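Local structure of serine racemase (Enterococcus faecalis, 4ECL) at residues Asn14-Asn19 against Val222-Val227; Gly117-Ala122 against Leu149-Val154; Tyr205-Tyr210 against Thr235-Asp240. The protein belongs to the alanine racemase family, as the cytoplasmic part of VanTG, with a TIM-barrel N-terminal domain followed by a C-terminal domain. One frame throughout, in Å; residues are numbered along the deposited sequence.

Interaction 1: residues Asn14-Asn19 against Val222-Val227; sequences NNLEHN and VALYGV. With SO4 (sulfate ion), chain G.
Leu16 and Asn19, one turn apart on helix 13-25, face the turn 222-227, whose first three residues have helical backbone angles; the CA atoms of Asn19 and Leu224 are 5.7 Å apart. The polar half of the contact is one bond: Asn19 ND2 donates to Leu224 O over 3.0 Å, with an N-H...O angle of 152°. The donor stands well above the carbonyl plane of Leu224, while the acceptor lies a little out of the amide plane of Asn19. In Asn19, chi1 (-64°) puts CG on the side of the backbone N; from there ND2 meets Leu224 O. Gly226 N lies 3.5 Å from Asn19 ND2, but both are donors, and Gly226 N bonds instead to Ala223 O within the turn.

Leu16 supplies the apolar half: its CD1 lies 3.9 Å from the branch carbon CG of Leu224, the two side chains crossing obliquely. Separately, Leu16 CD1 is in van der Waals contact with Leu224 O at 3.6 Å. Leu53 of helix 46-55 touches both leucines and extends this apolar patch. On the sulfate side of the turn, Val222 N donates to O3 of the sulfate ion at 3.0 Å; Ser204 OG, Gly221 N and Tyr42 OH also bind the ion. The ion, probably from the crystallisation liquor, sits where the cofactor phosphate probably binds, as in alanine racemases.

Asn19 OD1 accepts from Arg242 N, so both ends of this buried amide have partners and its flip is defined. The amide thus joins the helix, the turn and the segment around Arg242 through directional bonds, with leucine packing alongside.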
loop_
_atom_site.group_PDB
_atom_site.type_symbol
_atom_site.label_atom_id
_atom_site.label_comp_id
_atom_site.label_asym_id
_atom_site.label_seq_id
_atom_site.Cartn_x
_atom_site.Cartn_y
_atom_site.Cartn_z
ATOM N N ASN A 14 -16.295 -17.956 7.545
ATOM C CA ASN A 14 -17.184 -18.972 7.027
ATOM C C ASN A 14 -17.029 -19.107 5.529
ATOM O O ASN A 14 -16.994 -20.211 5.009
ATOM C CB ASN A 14 -18.638 -18.660 7.379
ATOM C CG ASN A 14 -19.052 -19.278 8.688
ATOM O OD1 ASN A 14 -19.543 -20.410 8.723
ATOM N ND2 ASN A 14 -18.840 -18.552 9.778
ATOM N N ASN A 15 -16.928 -17.978 4.841
ATOM C CA ASN A 15 -16.756 -17.993 3.403
ATOM C C ASN A 15 -15.410 -18.601 3.006
ATOM O O ASN A 15 -15.313 -19.307 2.001
ATOM C CB ASN A 15 -16.881 -16.583 2.843
ATOM C CG ASN A 15 -18.293 -16.240 2.449
ATOM O OD1 ASN A 15 -19.222 -17.030 2.659
ATOM N ND2 ASN A 15 -18.471 -15.054 1.869
ATOM N N LEU A 16 -14.382 -18.324 3.805
ATOM C CA LEU A 16 -13.041 -18.856 3.563
ATOM C C LEU A 16 -13.024 -20.378 3.679
ATOM O O LEU A 16 -12.408 -21.064 2.864
ATOM C CB LEU A 16 -12.038 -18.259 4.551
ATOM C CG LEU A 16 -10.585 -18.755 4.502
ATOM C CD1 LEU A 16 -9.899 -18.380 3.199
ATOM C CD2 LEU A 16 -9.805 -18.196 5.683
ATOM N N GLU A 17 -13.692 -20.885 4.712
ATOM C CA GLU A 17 -13.822 -22.314 4.954
ATOM C C GLU A 17 -14.597 -22.975 3.820
ATOM O O GLU A 17 -14.283 -24.091 3.407
ATOM C CB GLU A 17 -14.544 -22.544 6.283
ATOM C CG GLU A 17 -14.613 -23.989 6.751
ATOM C CD GLU A 17 -15.372 -24.110 8.060
ATOM O OE1 GLU A 17 -16.067 -23.140 8.420
ATOM O OE2 GLU A 17 -15.265 -25.153 8.735
ATOM N N HIS A 18 -15.632 -22.295 3.333
ATOM C CA HIS A 18 -16.386 -22.809 2.195
ATOM C C HIS A 18 -15.467 -22.940 0.996
ATOM O O HIS A 18 -15.509 -23.937 0.274
ATOM C CB HIS A 18 -17.570 -21.902 1.842
ATOM C CG HIS A 18 -18.179 -22.203 0.507
ATOM N ND1 HIS A 18 -19.226 -23.089 0.348
ATOM C CD2 HIS A 18 -17.881 -21.748 -0.735
ATOM C CE1 HIS A 18 -19.545 -23.165 -0.932
ATOM N NE2 HIS A 18 -18.750 -22.359 -1.611
ATOM N N ASN A 19 -14.630 -21.931 0.781
ATOM C CA ASN A 19 -13.694 -21.976 -0.342
ATOM C C ASN A 19 -12.709 -23.132 -0.250
ATOM O O ASN A 19 -12.477 -23.833 -1.240
ATOM C CB ASN A 19 -12.955 -20.638 -0.493
ATOM C CG ASN A 19 -13.897 -19.507 -0.847
ATOM O OD1 ASN A 19 -15.012 -19.747 -1.322
ATOM N ND2 ASN A 19 -13.462 -18.267 -0.616
ATOM N N VAL A 222 -5.815 -16.298 -5.339
ATOM C CA VAL A 222 -7.072 -15.556 -5.448
ATOM C C VAL A 222 -8.323 -16.415 -5.250
ATOM O O VAL A 222 -9.284 -15.955 -4.637
ATOM C CB VAL A 222 -7.192 -14.775 -6.782
ATOM C CG1 VAL A 222 -6.170 -13.661 -6.841
ATOM C CG2 VAL A 222 -7.055 -15.725 -7.994
ATOM N N ALA A 223 -8.313 -17.653 -5.748
ATOM C CA ALA A 223 -9.482 -18.518 -5.616
ATOM C C ALA A 223 -9.799 -18.769 -4.150
ATOM O O ALA A 223 -10.967 -18.823 -3.755
ATOM C CB ALA A 223 -9.279 -19.856 -6.361
ATOM N N LEU A 224 -8.758 -18.928 -3.341
ATOM C CA LEU A 224 -8.951 -19.175 -1.920
ATOM C C LEU A 224 -9.716 -18.014 -1.273
ATOM O O LEU A 224 -10.496 -18.205 -0.332
ATOM C CB LEU A 224 -7.598 -19.356 -1.248
ATOM C CG LEU A 224 -7.577 -19.612 0.254
ATOM C CD1 LEU A 224 -8.088 -20.986 0.550
ATOM C CD2 LEU A 224 -6.177 -19.416 0.830
ATOM N N TYR A 225 -9.511 -16.817 -1.804
ATOM C CA TYR A 225 -10.121 -15.616 -1.234
ATOM C C TYR A 225 -11.455 -15.270 -1.897
ATOM O O TYR A 225 -12.094 -14.267 -1.573
ATOM C CB TYR A 225 -9.126 -14.449 -1.290
ATOM C CG TYR A 225 -7.826 -14.786 -0.590
ATOM C CD1 TYR A 225 -7.793 -14.984 0.787
ATOM C CD2 TYR A 225 -6.645 -14.933 -1.300
ATOM C CE1 TYR A 225 -6.616 -15.303 1.442
ATOM C CE2 TYR A 225 -5.456 -15.251 -0.654
ATOM C CZ TYR A 225 -5.452 -15.435 0.718
ATOM O OH TYR A 225 -4.282 -15.764 1.373
ATOM N N GLY A 226 -11.871 -16.112 -2.833
ATOM C CA GLY A 226 -13.217 -16.036 -3.377
ATOM C C GLY A 226 -13.382 -14.914 -4.374
ATOM O O GLY A 226 -14.489 -14.432 -4.626
ATOM N N VAL A 227 -12.267 -14.489 -4.943
ATOM C CA VAL A 227 -12.282 -13.452 -5.952
ATOM C C VAL A 227 -11.543 -13.983 -7.170
ATOM O O VAL A 227 -10.566 -14.724 -7.031
ATOM C CB VAL A 227 -11.591 -12.198 -5.420
ATOM C CG1 VAL A 227 -12.450 -11.551 -4.356
ATOM C CG2 VAL A 227 -10.245 -12.564 -4.819
HETATM S S SO4 G . -2.950 -17.099 -7.789
HETATM O O1 SO4 G . -1.500 -17.230 -7.606
HETATM O O2 SO4 G . -3.605 -18.322 -7.325
HETATM O O3 SO4 G . -3.402 -15.955 -7.002
HETATM O O4 SO4 G . -3.245 -16.856 -9.197
#

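Interaction 2: residues Gly117-Ala122 against Leu149-Val154; sequences GYDIKA and LKHIKV
Lys150 opens the contact with Asp119 loosely, its O 4.3 Å from Asp119 OD1, while its CG lies over the rim of one face of the neighbouring His151 ring. Over the opposite face lies Gly117, its CA 3.9 Å from the ring centroid in a CH-pi contact. Both faces of the His151 ring thus have a neighbour, and its edge is used too: ND1 donates to Asp119 OD1 over 2.9 Å at an N-H...O angle of 160°. The oxygen lies close to the ring plane, whereas the ring nitrogen approaches from above the plane of the carboxylate. The backbone N of His151 is bonded to Asn114 OD1 of helix 107-114.

The backbone pairing starts at the same residue, Ile120 N donating to His151 O at 2.9 Å. Ile152 shares a face of the sheet with Ala122, its CG2 lying 3.6 Å from Ala122 CB, and Leu104 of strand 101-104 touches both side chains. Lys153 bonds through both its N and its O to the neighbouring strand: its N donates to Ile120 O at 2.9 Å, and its O accepts from Ala122 N. Val154 is in register with Ala122, and its CA makes a CA-H...O contact with Ala122 O.

The short strands run parallel, 29° apart in direction. With helix 140-146 between strands 120-127 and 152-158, this is the beta-alpha-beta crossover of a TIM barrel, seen where both strands begin.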
loop_
_atom_site.group_PDB
_atom_site.type_symbol
_atom_site.label_atom_id
_atom_site.label_comp_id
_atom_site.label_asym_id
_atom_site.label_seq_id
_atom_site.Cartn_x
_atom_site.Cartn_y
_atom_site.Cartn_z
ATOM N N GLY A 117 26.219 -24.820 5.215
ATOM C CA GLY A 117 26.390 -25.940 6.125
ATOM C C GLY A 117 25.172 -26.328 6.945
ATOM O O GLY A 117 25.246 -27.230 7.785
ATOM N N TYR A 118 24.047 -25.657 6.709
ATOM C CA TYR A 118 22.814 -25.958 7.436
ATOM C C TYR A 118 21.890 -26.905 6.670
ATOM O O TYR A 118 21.703 -26.767 5.459
ATOM C CB TYR A 118 22.077 -24.669 7.800
ATOM C CG TYR A 118 22.821 -23.839 8.814
ATOM C CD1 TYR A 118 22.854 -24.214 10.147
ATOM C CD2 TYR A 118 23.502 -22.689 8.440
ATOM C CE1 TYR A 118 23.541 -23.465 11.084
ATOM C CE2 TYR A 118 24.197 -21.932 9.372
ATOM C CZ TYR A 118 24.210 -22.329 10.690
ATOM O OH TYR A 118 24.888 -21.592 11.627
ATOM N N ASP A 119 21.329 -27.876 7.383
ATOM C CA ASP A 119 20.363 -28.800 6.798
ATOM C C ASP A 119 19.027 -28.100 6.535
ATOM O O ASP A 119 18.358 -27.647 7.457
ATOM C CB ASP A 119 20.178 -30.020 7.702
ATOM C CG ASP A 119 21.387 -30.949 7.680
ATOM O OD1 ASP A 119 22.135 -30.936 6.677
ATOM O OD2 ASP A 119 21.584 -31.693 8.665
ATOM N N ILE A 120 18.658 -28.023 5.262
ATOM C CA ILE A 120 17.539 -27.210 4.808
ATOM C C ILE A 120 16.646 -28.006 3.859
ATOM O O ILE A 120 17.147 -28.694 2.965
ATOM C CB ILE A 120 18.064 -25.987 4.049
ATOM C CG1 ILE A 120 18.800 -25.048 5.001
ATOM C CG2 ILE A 120 16.938 -25.247 3.356
ATOM C CD1 ILE A 120 19.190 -23.752 4.359
ATOM N N LYS A 121 15.331 -27.926 4.051
ATOM C CA LYS A 121 14.402 -28.546 3.111
ATOM C C LYS A 121 14.148 -27.608 1.931
ATOM O O LYS A 121 14.086 -26.396 2.103
ATOM C CB LYS A 121 13.079 -28.886 3.794
ATOM C CG LYS A 121 13.029 -30.243 4.467
ATOM C CD LYS A 121 11.584 -30.742 4.538
ATOM C CE LYS A 121 11.482 -32.088 5.243
ATOM N NZ LYS A 121 11.859 -31.987 6.684
ATOM N N ALA A 122 13.974 -28.156 0.734
ATOM C CA ALA A 122 13.839 -27.291 -0.429
ATOM C C ALA A 122 12.907 -27.822 -1.495
ATOM O O ALA A 122 12.634 -29.018 -1.554
ATOM C CB ALA A 122 15.224 -27.039 -1.041
ATOM N N LEU A 149 23.112 -32.334 -3.400
ATOM C CA LEU A 149 23.734 -31.430 -2.436
ATOM C C LEU A 149 23.561 -31.934 -1.004
ATOM O O LEU A 149 22.458 -32.280 -0.580
ATOM C CB LEU A 149 23.181 -30.021 -2.594
ATOM C CG LEU A 149 23.553 -29.425 -3.946
ATOM C CD1 LEU A 149 22.752 -28.177 -4.245
ATOM C CD2 LEU A 149 25.040 -29.123 -3.959
ATOM N N LYS A 150 24.671 -31.964 -0.274
ATOM C CA LYS A 150 24.761 -32.578 1.053
ATOM C C LYS A 150 23.783 -32.031 2.102
ATOM O O LYS A 150 23.248 -32.790 2.914
ATOM C CB LYS A 150 26.206 -32.454 1.553
ATOM C CG LYS A 150 26.429 -32.714 3.029
ATOM C CD LYS A 150 27.900 -32.476 3.354
ATOM C CE LYS A 150 28.215 -32.687 4.826
ATOM N NZ LYS A 150 29.655 -32.408 5.108
ATOM N N HIS A 151 23.542 -30.725 2.086
ATOM C CA HIS A 151 22.724 -30.118 3.129
ATOM C C HIS A 151 21.333 -29.722 2.661
ATOM O O HIS A 151 20.509 -29.277 3.463
ATOM C CB HIS A 151 23.442 -28.913 3.732
ATOM C CG HIS A 151 24.697 -29.268 4.467
ATOM N ND1 HIS A 151 24.685 -29.859 5.712
ATOM C CD2 HIS A 151 26.000 -29.117 4.132
ATOM C CE1 HIS A 151 25.928 -30.058 6.114
ATOM N NE2 HIS A 151 26.746 -29.616 5.175
ATOM N N ILE A 152 21.074 -29.879 1.367
ATOM C CA ILE A 152 19.775 -29.531 0.799
ATOM C C ILE A 152 18.969 -30.789 0.517
ATOM O O ILE A 152 19.379 -31.609 -0.302
ATOM C CB ILE A 152 19.925 -28.770 -0.532
ATOM C CG1 ILE A 152 20.893 -27.595 -0.388
ATOM C CG2 ILE A 152 18.569 -28.314 -1.048
ATOM C CD1 ILE A 152 20.665 -26.735 0.811
ATOM N N LYS A 153 17.828 -30.946 1.186
ATOM C CA LYS A 153 16.939 -32.067 0.896
ATOM C C LYS A 153 15.814 -31.625 -0.035
ATOM O O LYS A 153 14.903 -30.906 0.374
ATOM C CB LYS A 153 16.359 -32.651 2.182
ATOM C CG LYS A 153 15.541 -33.918 1.954
ATOM C CD LYS A 153 16.440 -35.080 1.528
ATOM C CE LYS A 153 15.696 -36.091 0.664
ATOM N NZ LYS A 153 15.298 -35.516 -0.657
ATOM N N VAL A 154 15.864 -32.055 -1.290
ATOM C CA VAL A 154 14.866 -31.596 -2.249
ATOM C C VAL A 154 13.574 -32.397 -2.074
ATOM O O VAL A 154 13.531 -33.603 -2.329
ATOM C CB VAL A 154 15.394 -31.658 -3.688
ATOM C CG1 VAL A 154 14.399 -31.064 -4.653
ATOM C CG2 VAL A 154 16.696 -30.904 -3.776
#

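Interaction 3: residues Tyr205-Tyr210 against Thr235-Asp240; sequences YGLLNY and TKLELD
Leu208 and Asn209, at the end of helix 204-209, carry the tight part of the contact, against Thr235 and Lys236. CB of Leu208 lies 3.8 Å from CB of Thr235, and the methyl CG2 of Thr235 also meets CD1 of Leu208. That same methyl points at the edge of the Tyr205 ring, 3.9 Å from CE1, the two side chains crossing at about a right angle. Lys236 lays CB near Leu208 O at 3.3 Å.

Two loop NH groups are held beside this packing, one by a backbone carbonyl and one by a side-chain amide. Leu237 N donates to Leu208 O over 2.9 Å, nearly straight at 175° and in the carbonyl plane. Asn209 OD1 accepts from Lys236 N at 2.9 Å and lies only 3.2 Å from Thr235 CA. Asn209 ND2 is engaged by Ala164 O, so the whole amide is held and joins two separate segments.

The other side is looser. Leu237 CD1 comes no nearer to Leu207 CD1 than 4.5 Å, and the partly exposed Leu239 makes an ordinary apolar contact, its CD1 3.9 Å from CD2 of Leu208. In the exposed Lys236, chi2 (-50°) turns CD aside; the rest of the chain runs extended and its end leads away from the helix.

With one loop NH on the carbonyl of Leu208, in the last helical turn, and the preceding loop NH on the Asn209 side chain, loop 235-240 is tied to the end of helix 204-209, a short helix of the TIM barrel.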
loop_
_atom_site.group_PDB
_atom_site.type_symbol
_atom_site.label_atom_id
_atom_site.label_comp_id
_atom_site.label_asym_id
_atom_site.label_seq_id
_atom_site.Cartn_x
_atom_site.Cartn_y
_atom_site.Cartn_z
ATOM N N TYR A 205 -5.765 -20.484 -11.469
ATOM C CA TYR A 205 -6.303 -20.745 -12.801
ATOM C C TYR A 205 -5.794 -22.070 -13.401
ATOM O O TYR A 205 -6.388 -22.613 -14.341
ATOM C CB TYR A 205 -6.042 -19.557 -13.730
ATOM C CG TYR A 205 -6.939 -18.377 -13.434
ATOM C CD1 TYR A 205 -8.237 -18.324 -13.934
ATOM C CD2 TYR A 205 -6.496 -17.325 -12.648
ATOM C CE1 TYR A 205 -9.077 -17.245 -13.664
ATOM C CE2 TYR A 205 -7.323 -16.238 -12.371
ATOM C CZ TYR A 205 -8.613 -16.204 -12.881
ATOM O OH TYR A 205 -9.433 -15.122 -12.606
ATOM N N GLY A 206 -4.703 -22.588 -12.847
ATOM C CA GLY A 206 -4.181 -23.881 -13.266
ATOM C C GLY A 206 -5.169 -24.971 -12.899
ATOM O O GLY A 206 -5.443 -25.886 -13.687
ATOM N N LEU A 207 -5.700 -24.869 -11.685
ATOM C CA LEU A 207 -6.786 -25.741 -11.235
ATOM C C LEU A 207 -8.046 -25.521 -12.068
ATOM O O LEU A 207 -8.622 -26.469 -12.590
ATOM C CB LEU A 207 -7.108 -25.487 -9.759
ATOM C CG LEU A 207 -8.307 -26.256 -9.208
ATOM C CD1 LEU A 207 -8.184 -27.767 -9.492
ATOM C CD2 LEU A 207 -8.439 -25.993 -7.720
ATOM N N LEU A 208 -8.471 -24.267 -12.188
ATOM C CA LEU A 208 -9.728 -23.942 -12.870
ATOM C C LEU A 208 -9.727 -24.266 -14.360
ATOM O O LEU A 208 -10.755 -24.666 -14.911
ATOM C CB LEU A 208 -10.074 -22.458 -12.694
ATOM C CG LEU A 208 -10.332 -21.948 -11.280
ATOM C CD1 LEU A 208 -10.625 -20.445 -11.320
ATOM C CD2 LEU A 208 -11.475 -22.716 -10.635
ATOM N N ASN A 209 -8.587 -24.059 -15.012
ATOM C CA ASN A 209 -8.502 -24.214 -16.462
ATOM C C ASN A 209 -7.722 -25.449 -16.948
ATOM O O ASN A 209 -7.836 -25.846 -18.115
ATOM C CB ASN A 209 -7.953 -22.930 -17.095
ATOM C CG ASN A 209 -9.026 -21.861 -17.260
ATOM O OD1 ASN A 209 -10.181 -22.179 -17.529
ATOM N ND2 ASN A 209 -8.650 -20.594 -17.090
ATOM N N TYR A 210 -6.930 -26.043 -16.056
ATOM C CA TYR A 210 -6.188 -27.263 -16.377
ATOM C C TYR A 210 -6.399 -28.319 -15.283
ATOM O O TYR A 210 -5.444 -28.840 -14.702
ATOM C CB TYR A 210 -4.693 -26.935 -16.627
ATOM C CG TYR A 210 -4.532 -26.069 -17.856
ATOM C CD1 TYR A 210 -4.688 -24.689 -17.780
ATOM C CD2 TYR A 210 -4.293 -26.632 -19.104
ATOM C CE1 TYR A 210 -4.589 -23.895 -18.906
ATOM C CE2 TYR A 210 -4.185 -25.838 -20.241
ATOM C CZ TYR A 210 -4.337 -24.471 -20.134
ATOM O OH TYR A 210 -4.249 -23.668 -21.249
ATOM N N THR A 235 -14.049 -20.040 -16.940
ATOM C CA THR A 235 -13.062 -21.077 -16.683
ATOM C C THR A 235 -13.648 -22.449 -17.005
ATOM O O THR A 235 -14.863 -22.591 -17.113
ATOM C CB THR A 235 -12.586 -21.046 -15.223
ATOM O OG1 THR A 235 -13.725 -21.008 -14.360
ATOM C CG2 THR A 235 -11.703 -19.815 -14.966
ATOM N N LYS A 236 -12.789 -23.452 -17.160
ATOM C CA LYS A 236 -13.250 -24.800 -17.469
ATOM C C LYS A 236 -14.105 -25.335 -16.328
ATOM O O LYS A 236 -15.231 -25.769 -16.542
ATOM C CB LYS A 236 -12.078 -25.741 -17.765
ATOM C CG LYS A 236 -11.353 -25.432 -19.067
ATOM C CD LYS A 236 -12.341 -25.295 -20.213
ATOM C CE LYS A 236 -11.655 -24.850 -21.499
ATOM N NZ LYS A 236 -12.644 -24.545 -22.581
ATOM N N LEU A 237 -13.578 -25.299 -15.112
ATOM C CA LEU A 237 -14.400 -25.601 -13.957
ATOM C C LEU A 237 -15.056 -24.300 -13.534
ATOM O O LEU A 237 -14.433 -23.242 -13.584
ATOM C CB LEU A 237 -13.558 -26.095 -12.789
ATOM C CG LEU A 237 -12.626 -27.284 -12.924
ATOM C CD1 LEU A 237 -12.144 -27.603 -11.527
ATOM C CD2 LEU A 237 -13.362 -28.470 -13.541
ATOM N N GLU A 238 -16.308 -24.368 -13.114
ATOM C CA GLU A 238 -16.932 -23.212 -12.501
ATOM C C GLU A 238 -17.268 -23.568 -11.068
ATOM O O GLU A 238 -18.266 -24.226 -10.798
ATOM C CB GLU A 238 -18.174 -22.776 -13.276
ATOM C CG GLU A 238 -17.850 -22.121 -14.610
ATOM C CD GLU A 238 -19.061 -21.471 -15.254
ATOM O OE1 GLU A 238 -20.196 -21.924 -14.985
ATOM O OE2 GLU A 238 -18.878 -20.504 -16.025
ATOM N N LEU A 239 -16.402 -23.157 -10.155
ATOM C CA LEU A 239 -16.576 -23.460 -8.747
ATOM C C LEU A 239 -17.408 -22.391 -8.053
ATOM O O LEU A 239 -17.478 -21.239 -8.499
ATOM C CB LEU A 239 -15.215 -23.585 -8.056
ATOM C CG LEU A 239 -14.314 -24.709 -8.580
ATOM C CD1 LEU A 239 -13.038 -24.790 -7.752
ATOM C CD2 LEU A 239 -15.067 -26.027 -8.555
ATOM N N ASP A 240 -18.032 -22.787 -6.951
ATOM C CA ASP A 240 -18.828 -21.884 -6.142
ATOM C C ASP A 240 -17.925 -21.272 -5.087
ATOM O O ASP A 240 -17.815 -21.792 -3.981
ATOM C CB ASP A 240 -19.983 -22.649 -5.486
ATOM C CG ASP A 240 -20.889 -21.748 -4.665
ATOM O OD1 ASP A 240 -20.940 -20.533 -4.956
ATOM O OD2 ASP A 240 -21.549 -22.256 -3.733
#

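Overall arrangement
Interactions 1 and 3 are neighbours, with centres about 14 Å apart, and their segments alternate along the chain. They touch where His18 NE2 lies 2.6 Å from Asp240 O, a probable hydrogen bond from helix 13-25 to the loop of interaction 3; Leu239 also reaches Thr22 and Leu23 of that helix. The sulfate ion is bonded in interaction 1 and lies near, but not against, interaction 3, whose Tyr205 side chain is about 5 Å away. Interaction 2 stands apart, its centre about 34 Å from that of interaction 1 and 35 Å from that of interaction 3, with nearest atoms about 21 Å away in each case. It belongs to the same barrel, but to a part remote from the anion site.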